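Local coordinates for DUF3298 domain-containing protein (Pseudomonas aeruginosa, PDB 4E72) that is of unknown function but belongs to the DUF3298 family and is probably exported as a lipoprotein, at residues Phe120-Arg125 with His179-Phe184; Leu87-Arg92 with Val99-Ser104; Ala15-Lys20 with Cys28-Ile33. All blocks are in the same frame, centred on the assembly; numbering follows the deposited sequence.

Contact 1 of 3, residues Phe120-Arg125 with His179-Phe184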
loop_
_atom_site.group_PDB
_atom_site.type_symbol
_atom_site.label_atom_id
_atom_site.label_comp_id
_atom_site.label_asym_id
_atom_site.label_seq_id
_atom_site.Cartn_x
_atom_site.Cartn_y
_atom_site.Cartn_z
ATOM N N PHE A 120 -0.127 -1.751 1.777
ATOM C CA PHE A 120 0.620 -1.580 3.028
ATOM C C PHE A 120 1.117 -2.921 3.531
ATOM O O PHE A 120 0.500 -3.960 3.271
ATOM C CB PHE A 120 -0.242 -0.928 4.128
ATOM C CG PHE A 120 -0.608 0.521 3.946
ATOM C CD1 PHE A 120 0.381 1.494 3.783
ATOM C CD2 PHE A 120 -1.929 0.936 4.054
ATOM C CE1 PHE A 120 0.041 2.848 3.651
ATOM C CE2 PHE A 120 -2.267 2.291 3.940
ATOM C CZ PHE A 120 -1.282 3.236 3.723
ATOM N N ILE A 121 2.219 -2.885 4.262
ATOM C CA ILE A 121 2.739 -3.984 5.067
ATOM C C ILE A 121 2.845 -3.409 6.488
ATOM O O ILE A 121 3.468 -2.365 6.680
ATOM C CB ILE A 121 4.079 -4.594 4.582
ATOM C CG1 ILE A 121 4.022 -5.074 3.112
ATOM C CG2 ILE A 121 4.548 -5.714 5.557
ATOM C CD1 ILE A 121 5.414 -5.431 2.494
ATOM N N ASN A 122 2.206 -4.048 7.456
ATOM C CA ASN A 122 2.311 -3.683 8.873
ATOM C C ASN A 122 3.096 -4.802 9.559
ATOM O O ASN A 122 2.538 -5.828 9.895
ATOM C CB ASN A 122 0.941 -3.465 9.520
ATOM C CG ASN A 122 0.190 -2.314 8.946
ATOM O OD1 ASN A 122 0.290 -1.188 9.447
ATOM N ND2 ASN A 122 -0.559 -2.569 7.866
ATOM N N TYR A 123 4.403 -4.644 9.654
ATOM C CA TYR A 123 5.262 -5.662 10.236
ATOM C C TYR A 123 5.576 -5.380 11.705
ATOM O O TYR A 123 6.196 -4.364 12.024
ATOM C CB TYR A 123 6.560 -5.772 9.424
ATOM C CG TYR A 123 7.405 -6.951 9.843
ATOM C CD1 TYR A 123 7.143 -8.230 9.356
ATOM C CD2 TYR A 123 8.482 -6.788 10.710
ATOM C CE1 TYR A 123 7.910 -9.324 9.750
ATOM C CE2 TYR A 123 9.250 -7.880 11.124
ATOM C CZ TYR A 123 8.957 -9.146 10.641
ATOM O OH TYR A 123 9.728 -10.221 10.993
ATOM N N ASP A 124 5.168 -6.292 12.596
ATOM C CA ASP A 124 5.451 -6.197 14.037
ATOM C C ASP A 124 6.752 -6.945 14.357
ATOM O O ASP A 124 6.845 -8.153 14.151
ATOM C CB ASP A 124 4.280 -6.750 14.857
ATOM C CG ASP A 124 4.394 -6.622 16.377
ATOM O OD1 ASP A 124 5.180 -5.757 16.861
ATOM O OD2 ASP A 124 3.664 -7.333 17.078
ATOM N N ARG A 125 7.765 -6.212 14.808
ATOM C CA ARG A 125 9.076 -6.781 15.131
ATOM C C ARG A 125 9.084 -7.548 16.465
ATOM O O ARG A 125 9.958 -8.395 16.672
ATOM C CB ARG A 125 10.147 -5.680 15.176
ATOM C CG ARG A 125 10.436 -5.035 13.836
ATOM C CD ARG A 125 11.119 -3.711 14.048
ATOM N NE ARG A 125 12.402 -3.869 14.729
ATOM C CZ ARG A 125 13.042 -2.900 15.374
ATOM N NH1 ARG A 125 12.521 -1.680 15.442
ATOM N NH2 ARG A 125 14.199 -3.143 15.966
ATOM N N HIS A 179 -6.345 -1.897 2.475
ATOM C CA HIS A 179 -5.110 -1.178 2.869
ATOM C C HIS A 179 -5.302 -0.300 4.086
ATOM O O HIS A 179 -5.785 0.834 4.004
ATOM C CB HIS A 179 -4.564 -0.328 1.697
ATOM C CG HIS A 179 -4.759 -0.942 0.333
ATOM N ND1 HIS A 179 -4.275 -2.215 0.030
ATOM C CD2 HIS A 179 -5.316 -0.410 -0.777
ATOM C CE1 HIS A 179 -4.580 -2.426 -1.235
ATOM N NE2 HIS A 179 -5.165 -1.350 -1.785
ATOM N N VAL A 180 -4.876 -0.834 5.226
ATOM C CA VAL A 180 -5.000 -0.224 6.538
ATOM C C VAL A 180 -3.620 -0.157 7.134
ATOM O O VAL A 180 -2.973 -1.192 7.229
ATOM C CB VAL A 180 -5.974 -1.052 7.441
ATOM C CG1 VAL A 180 -6.025 -0.508 8.883
ATOM C CG2 VAL A 180 -7.379 -1.127 6.848
ATOM N N ALA A 181 -3.172 1.030 7.568
ATOM C CA ALA A 181 -1.860 1.151 8.191
ATOM C C ALA A 181 -1.945 1.696 9.608
ATOM O O ALA A 181 -2.703 2.644 9.871
ATOM C CB ALA A 181 -0.962 2.021 7.362
ATOM N N LEU A 182 -1.145 1.089 10.527
ATOM C CA LEU A 182 -1.055 1.517 11.906
ATOM C C LEU A 182 -0.062 2.693 11.990
ATOM O O LEU A 182 1.022 2.578 12.570
ATOM C CB LEU A 182 -0.664 0.349 12.841
ATOM C CG LEU A 182 -1.721 -0.769 13.062
ATOM C CD1 LEU A 182 -1.149 -1.882 13.930
ATOM C CD2 LEU A 182 -3.003 -0.223 13.732
ATOM N N THR A 183 -0.437 3.836 11.378
ATOM C CA THR A 183 0.389 5.040 11.387
ATOM C C THR A 183 0.320 5.657 12.819
ATOM O O THR A 183 -0.536 5.284 13.640
ATOM C CB THR A 183 0.012 5.967 10.225
ATOM O OG1 THR A 183 -1.400 5.980 10.081
ATOM C CG2 THR A 183 0.620 5.508 8.905
ATOM N N PHE A 184 1.299 6.481 13.152
ATOM C CA PHE A 184 1.436 7.005 14.512
ATOM C C PHE A 184 0.326 8.005 14.902
ATOM O O PHE A 184 -0.169 7.923 16.017
ATOM C CB PHE A 184 2.822 7.635 14.711
ATOM C CG PHE A 184 3.106 8.121 16.106
ATOM C CD1 PHE A 184 3.669 7.275 17.055
ATOM C CD2 PHE A 184 2.842 9.440 16.469
ATOM C CE1 PHE A 184 3.910 7.721 18.361
ATOM C CE2 PHE A 184 3.091 9.890 17.776
ATOM C CZ PHE A 184 3.626 9.026 18.712
HETATM O O HOH W 1 -2.273 -3.609 1.578
#
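The ring of Phe-120 lies under the methyl of Ala-181. Ala-181 CB sits 3.5 Å from the centroid of the Phe-120 ring, 7° off the ring normal, so this is a CH-pi contact over the middle of one face. The backbone of the other segment meets the same ring at its edge. Phe-120 CD2 is 3.6 Å from His-179 C and touches Val-180 N, both near the ring plane. These residues belong to two separate sheets. Strand 115-124 is part of the mixed sheet, and strand 179-181 is an outer strand of the small antiparallel sheet. Asn-122 joins them in place of backbone pairing. Its CG lies anti to its own carbonyl carbon (chi1 -64°), and its amide spans two peptide groups. Asn-122 OD1 accepts a nearly straight bond from Leu-182 N at 2.9 Å. Asn-122 ND2 donates to Val-180 O, also at 2.9 Å, but this bond is more bent. The two bonds fix the rotation of the buried amide. Water 1 bridges the segments at the backbone end of Phe-120, accepting from Phe-120 N at 2.8 Å and lying 2.9 Å from His-179 ND1. The other ring nitrogen, His-179 NE2, is hydrogen-bonded to Asp-192.

Contact 2 of 3, residues Leu87-Arg92 with Val99-Ser104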
loop_
_atom_site.group_PDB
_atom_site.type_symbol
_atom_site.label_atom_id
_atom_site.label_comp_id
_atom_site.label_asym_id
_atom_site.label_seq_id
_atom_site.Cartn_x
_atom_site.Cartn_y
_atom_site.Cartn_z
ATOM N N LEU A 87 7.422 -0.706 -9.814
ATOM C CA LEU A 87 7.149 -1.319 -8.513
ATOM C C LEU A 87 8.006 -0.645 -7.467
ATOM O O LEU A 87 9.223 -0.448 -7.673
ATOM C CB LEU A 87 7.423 -2.836 -8.508
ATOM C CG LEU A 87 6.479 -3.744 -9.300
ATOM C CD1 LEU A 87 7.087 -5.130 -9.392
ATOM C CD2 LEU A 87 5.100 -3.829 -8.661
ATOM N N GLN A 88 7.385 -0.269 -6.355
ATOM C CA GLN A 88 8.128 0.429 -5.316
ATOM C C GLN A 88 7.652 0.059 -3.912
ATOM O O GLN A 88 6.445 -0.003 -3.626
ATOM C CB GLN A 88 8.047 1.957 -5.527
ATOM C CG GLN A 88 8.855 2.737 -4.501
ATOM C CD GLN A 88 8.428 4.164 -4.452
ATOM O OE1 GLN A 88 8.888 4.991 -5.231
ATOM N NE2 GLN A 88 7.541 4.481 -3.522
ATOM N N ALA A 89 8.638 -0.160 -3.045
ATOM C CA ALA A 89 8.473 -0.429 -1.623
ATOM C C ALA A 89 9.331 0.542 -0.860
ATOM O O ALA A 89 10.535 0.677 -1.161
ATOM C CB ALA A 89 8.876 -1.860 -1.301
ATOM N N LYS A 90 8.706 1.285 0.061
ATOM C CA LYS A 90 9.408 2.250 0.916
ATOM C C LYS A 90 8.833 2.230 2.334
ATOM O O LYS A 90 7.641 1.946 2.537
ATOM C CB LYS A 90 9.424 3.688 0.337
ATOM C CG LYS A 90 8.065 4.360 0.175
ATOM C CD LYS A 90 8.209 5.868 0.019
ATOM C CE LYS A 90 6.938 6.593 0.403
ATOM N NZ LYS A 90 7.108 8.076 0.385
ATOM N N VAL A 91 9.699 2.494 3.310
ATOM C CA VAL A 91 9.291 2.575 4.702
ATOM C C VAL A 91 8.500 3.877 4.882
ATOM O O VAL A 91 9.028 4.954 4.655
ATOM C CB VAL A 91 10.463 2.461 5.708
ATOM C CG1 VAL A 91 9.978 2.708 7.137
ATOM C CG2 VAL A 91 11.144 1.092 5.609
ATOM N N ARG A 92 7.213 3.756 5.209
ATOM C CA ARG A 92 6.388 4.920 5.469
ATOM C C ARG A 92 6.689 5.403 6.892
ATOM O O ARG A 92 6.860 6.600 7.099
ATOM C CB ARG A 92 4.882 4.606 5.261
ATOM C CG ARG A 92 4.014 5.833 5.567
ATOM C CD ARG A 92 2.652 5.792 4.937
ATOM N NE ARG A 92 1.832 6.875 5.460
ATOM C CZ ARG A 92 0.772 7.392 4.856
ATOM N NH1 ARG A 92 0.392 6.945 3.665
ATOM N NH2 ARG A 92 0.081 8.364 5.440
ATOM N N VAL A 99 7.012 -1.722 11.692
ATOM C CA VAL A 99 7.570 -1.199 10.429
ATOM C C VAL A 99 6.397 -1.057 9.472
ATOM O O VAL A 99 5.729 -2.047 9.205
ATOM C CB VAL A 99 8.732 -2.032 9.805
ATOM C CG1 VAL A 99 9.399 -1.267 8.657
ATOM C CG2 VAL A 99 9.766 -2.410 10.848
ATOM N N ILE A 100 6.089 0.168 9.030
ATOM C CA ILE A 100 4.979 0.385 8.099
ATOM C C ILE A 100 5.582 0.606 6.721
ATOM O O ILE A 100 6.239 1.606 6.499
ATOM C CB ILE A 100 3.979 1.509 8.501
ATOM C CG1 ILE A 100 3.595 1.517 9.997
ATOM C CG2 ILE A 100 2.755 1.556 7.539
ATOM C CD1 ILE A 100 3.086 0.221 10.655
ATOM N N ILE A 101 5.434 -0.376 5.844
ATOM C CA ILE A 101 5.952 -0.348 4.481
ATOM C C ILE A 101 4.816 0.010 3.547
ATOM O O ILE A 101 3.766 -0.633 3.592
ATOM C CB ILE A 101 6.629 -1.698 4.085
ATOM C CG1 ILE A 101 7.875 -1.959 4.985
ATOM C CG2 ILE A 101 7.037 -1.691 2.592
ATOM C CD1 ILE A 101 8.332 -3.373 5.033
ATOM N N GLU A 102 5.024 1.054 2.726
ATOM C CA GLU A 102 4.063 1.476 1.702
ATOM C C GLU A 102 4.521 0.960 0.340
ATOM O O GLU A 102 5.699 1.110 -0.027
ATOM C CB GLU A 102 3.865 2.997 1.676
ATOM C CG GLU A 102 2.536 3.349 1.021
ATOM C CD GLU A 102 2.112 4.803 0.923
ATOM O OE1 GLU A 102 2.423 5.602 1.837
ATOM O OE2 GLU A 102 1.394 5.122 -0.052
ATOM N N LEU A 103 3.575 0.349 -0.402
ATOM C CA LEU A 103 3.793 -0.253 -1.716
ATOM C C LEU A 103 3.102 0.523 -2.823
ATOM O O LEU A 103 1.951 0.916 -2.664
ATOM C CB LEU A 103 3.267 -1.700 -1.719
ATOM C CG LEU A 103 3.656 -2.573 -0.513
ATOM C CD1 LEU A 103 2.652 -3.655 -0.307
ATOM C CD2 LEU A 103 5.066 -3.148 -0.667
ATOM N N SER A 104 3.812 0.736 -3.950
ATOM C CA SER A 104 3.330 1.445 -5.146
ATOM C C SER A 104 3.639 0.652 -6.372
ATOM O O SER A 104 4.728 0.083 -6.496
ATOM C CB SER A 104 3.995 2.815 -5.303
ATOM O OG SER A 104 3.887 3.609 -4.140
HETATM O O HOH W 2 5.674 2.956 -2.273
#
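Arg-92 and Glu-102 both hold CG anti to the backbone N (chi1 179° and -158°), and both chains run out extended on the same side of the sheet. There they cross obliquely and form a salt bridge. Arg-92 NH1 donates to Glu-102 OE1 at 3.0 Å, approaching from above the carboxylate plane. The two flat groups are turned 30° apart. Glu-102 OE1 also lies 3.1 Å from Arg-92 CD, so the carboxylate oxygen rests against the aliphatic part of the arginine. The stronger acid partner of Arg-92 NH1 is Glu-205, on the small antiparallel sheet. Lys-207 NZ lies close to Arg-92 NH2, so the two acids may offset the like charges. The backbones form the antiparallel beta hairpin of strands 84-95 and 98-108. Gln-88 with Ser-104 and Lys-90 with Glu-102 are hydrogen-bonded pairs. A further bond runs from Arg-92 N to Ile-100 O at 2.7 Å. Ala-89 with Leu-103 and Val-91 with Ile-101 are non-hydrogen-bonded pairs, and their side chains lie on the opposite face. Ala-89 CB meets Leu-103 CD2 at 4.1 Å there, and helix 44-54 packs on Ala-89 and Ile-101. On the face of Gln-88, Glu-102 and Ser-104, water 2 accepts from Gln-88 NE2 at 2.7 Å. It donates to Glu-102 O at 2.9 Å and lies 2.7 Å from Ser-104 OG, linking side chains of the two strands.

Contact 3 of 3, residues Ala15-Lys20 with Cys28-Ile33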
loop_
_atom_site.group_PDB
_atom_site.type_symbol
_atom_site.label_atom_id
_atom_site.label_comp_id
_atom_site.label_asym_id
_atom_site.label_seq_id
_atom_site.Cartn_x
_atom_site.Cartn_y
_atom_site.Cartn_z
ATOM N N ALA A 15 17.469 -0.060 -6.121
ATOM C CA ALA A 15 16.800 0.619 -7.226
ATOM C C ALA A 15 17.462 0.306 -8.577
ATOM O O ALA A 15 18.698 0.254 -8.689
ATOM C CB ALA A 15 16.783 2.125 -6.985
ATOM N N SER A 16 16.618 0.095 -9.602
ATOM C CA SER A 16 17.034 -0.209 -10.969
ATOM C C SER A 16 15.956 0.154 -11.979
ATOM O O SER A 16 14.766 0.001 -11.713
ATOM C CB SER A 16 17.364 -1.700 -11.109
ATOM O OG SER A 16 16.206 -2.523 -11.041
ATOM N N GLU A 17 16.385 0.606 -13.149
ATOM C CA GLU A 17 15.542 0.886 -14.297
ATOM C C GLU A 17 16.189 0.162 -15.470
ATOM O O GLU A 17 17.356 0.422 -15.780
ATOM C CB GLU A 17 15.391 2.384 -14.540
ATOM C CG GLU A 17 14.494 2.714 -15.728
ATOM C CD GLU A 17 13.900 4.111 -15.671
ATOM O OE1 GLU A 17 14.601 5.065 -16.078
ATOM O OE2 GLU A 17 12.751 4.259 -15.192
ATOM N N HIS A 18 15.462 -0.795 -16.075
ATOM C CA HIS A 18 15.997 -1.567 -17.182
ATOM C C HIS A 18 15.097 -1.488 -18.401
ATOM O O HIS A 18 13.860 -1.572 -18.314
ATOM C CB HIS A 18 16.240 -3.023 -16.770
ATOM C CG HIS A 18 17.287 -3.192 -15.699
ATOM N ND1 HIS A 18 17.080 -4.023 -14.616
ATOM C CD2 HIS A 18 18.522 -2.645 -15.592
ATOM C CE1 HIS A 18 18.185 -3.958 -13.888
ATOM N NE2 HIS A 18 19.077 -3.137 -14.431
ATOM N N LEU A 19 15.742 -1.281 -19.548
ATOM C CA LEU A 19 15.085 -1.213 -20.840
ATOM C C LEU A 19 15.181 -2.543 -21.508
ATOM O O LEU A 19 16.138 -3.274 -21.243
ATOM C CB LEU A 19 15.752 -0.131 -21.742
ATOM C CG LEU A 19 15.563 1.332 -21.363
ATOM C CD1 LEU A 19 16.168 2.221 -22.423
ATOM C CD2 LEU A 19 14.087 1.695 -21.199
ATOM N N LYS A 20 14.211 -2.866 -22.390
ATOM C CA LYS A 20 14.261 -4.081 -23.229
ATOM C C LYS A 20 15.576 -4.057 -24.032
ATOM O O LYS A 20 15.877 -3.050 -24.663
ATOM C CB LYS A 20 13.054 -4.165 -24.189
ATOM C CG LYS A 20 13.058 -5.402 -25.084
ATOM C CD LYS A 20 11.713 -5.622 -25.760
ATOM C CE LYS A 20 11.715 -6.808 -26.705
ATOM N NZ LYS A 20 11.685 -8.135 -25.994
ATOM N N CYS A 28 10.575 2.142 -26.081
ATOM C CA CYS A 28 11.261 0.941 -25.580
ATOM C C CYS A 28 10.669 0.501 -24.226
ATOM O O CYS A 28 10.707 1.282 -23.274
ATOM C CB CYS A 28 12.769 1.160 -25.478
ATOM S SG CYS A 28 13.667 -0.217 -24.700
ATOM N N PRO A 29 10.137 -0.752 -24.124
ATOM C CA PRO A 29 9.603 -1.248 -22.828
ATOM C C PRO A 29 10.626 -1.131 -21.698
ATOM O O PRO A 29 11.824 -1.345 -21.909
ATOM C CB PRO A 29 9.256 -2.701 -23.137
ATOM C CG PRO A 29 8.957 -2.691 -24.614
ATOM C CD PRO A 29 10.011 -1.792 -25.172
ATOM N N LEU A 30 10.136 -0.746 -20.514
ATOM C CA LEU A 30 10.884 -0.376 -19.308
ATOM C C LEU A 30 10.313 -1.002 -18.040
ATOM O O LEU A 30 9.100 -0.993 -17.839
ATOM C CB LEU A 30 10.757 1.179 -19.215
ATOM C CG LEU A 30 11.396 1.980 -18.075
ATOM C CD1 LEU A 30 11.785 3.370 -18.579
ATOM C CD2 LEU A 30 10.407 2.178 -16.913
ATOM N N VAL A 31 11.200 -1.486 -17.160
ATOM C CA VAL A 31 10.868 -2.023 -15.834
ATOM C C VAL A 31 11.660 -1.246 -14.792
ATOM O O VAL A 31 12.894 -1.224 -14.832
ATOM C CB VAL A 31 11.052 -3.557 -15.649
ATOM C CG1 VAL A 31 10.732 -3.965 -14.207
ATOM C CG2 VAL A 31 10.164 -4.328 -16.612
ATOM N N ASN A 32 10.946 -0.615 -13.860
ATOM C CA ASN A 32 11.571 0.173 -12.808
ATOM C C ASN A 32 11.197 -0.418 -11.440
ATOM O O ASN A 32 10.029 -0.401 -11.066
ATOM C CB ASN A 32 11.171 1.662 -12.955
ATOM C CG ASN A 32 11.825 2.593 -11.962
ATOM O OD1 ASN A 32 11.816 2.370 -10.741
ATOM N ND2 ASN A 32 12.358 3.689 -12.465
ATOM N N ILE A 33 12.189 -0.985 -10.727
ATOM C CA ILE A 33 11.998 -1.639 -9.421
ATOM C C ILE A 33 12.845 -0.942 -8.354
ATOM O O ILE A 33 14.069 -0.882 -8.482
ATOM C CB ILE A 33 12.309 -3.173 -9.483
ATOM C CG1 ILE A 33 11.294 -3.911 -10.395
ATOM C CG2 ILE A 33 12.340 -3.815 -8.056
ATOM C CD1 ILE A 33 11.771 -5.235 -10.893
HETATM O O HOH W 3 14.253 -2.732 -12.968
#
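Glu-17 reaches across to Asn-32 on the facing strand, while Leu-19 packs on Cys-28 and Leu-30. The backbone ladder is the regular part of the contact. Strands 12-19 and 30-37 form an antiparallel hairpin, and the axes of strands 15-19 and 30-33 come within 4.7 Å. Ser-16 with Ile-33 and His-18 with Val-31 are hydrogen-bonded pairs. Lys-20 N extends the ladder past the strand end with a bond to Pro-29 O. The two faces differ. Val-31 and Ile-33 are buried on the face under helix 68-78, where Val-31 packs on Phe-75 and Leu-76. On that face water 3 lies 2.8 Å from both Ser-16 OG and Val-31 O. The face of Glu-17 and Leu-19 is the solvent side, and both residues are exposed. Asn-32 ND2 donates to Glu-17 OE2 at 2.8 Å in a nearly straight bond. The donor stands above the carboxylate plane, and the carboxylate and amide planes are 79° apart. Glu-17 OE2 also rests 3.6 Å from Leu-30 CD2, so one oxygen meets a polar and an apolar partner. Leu-19 CD2 meets Leu-30 CD1 at 3.9 Å. A local close contact marks the turn end: Cys-28 SG, anti to its own backbone N (chi1 174°), is set against Leu-19 CB at 3.6 Å. His-18 ND1 is hydrogen-bonded to Glu-72 of helix 68-78. Strand 12-19 is one of the two edge strands of the mixed sheet in this chain, and strand 84-95 pairs with the far side of strand 30-37.

The three contacts run in series along the chain, and all reach the same mixed sheet. Contact 3 is at its outer end. Contact 2 is farther in, its centre 19 Å away. They meet where strands 30-37 and 84-95 pair, with a probable hydrogen bond of 2.9 Å between Leu-87 N and Asn-32 O. Contacts 2 and 1, with centres 10 Å apart, share the pairing of strands 98-108 and 115-124. Ile-121 N lies 2.8 Å from Ile-101 O, and Phe-120 packs on Glu-102. Contact 1 joins this sheet to the small antiparallel one, which Arg-92 of contact 2 also reaches through Glu-205. Contacts 1 and 3 do not touch; their nearest atoms are about 13 Å apart.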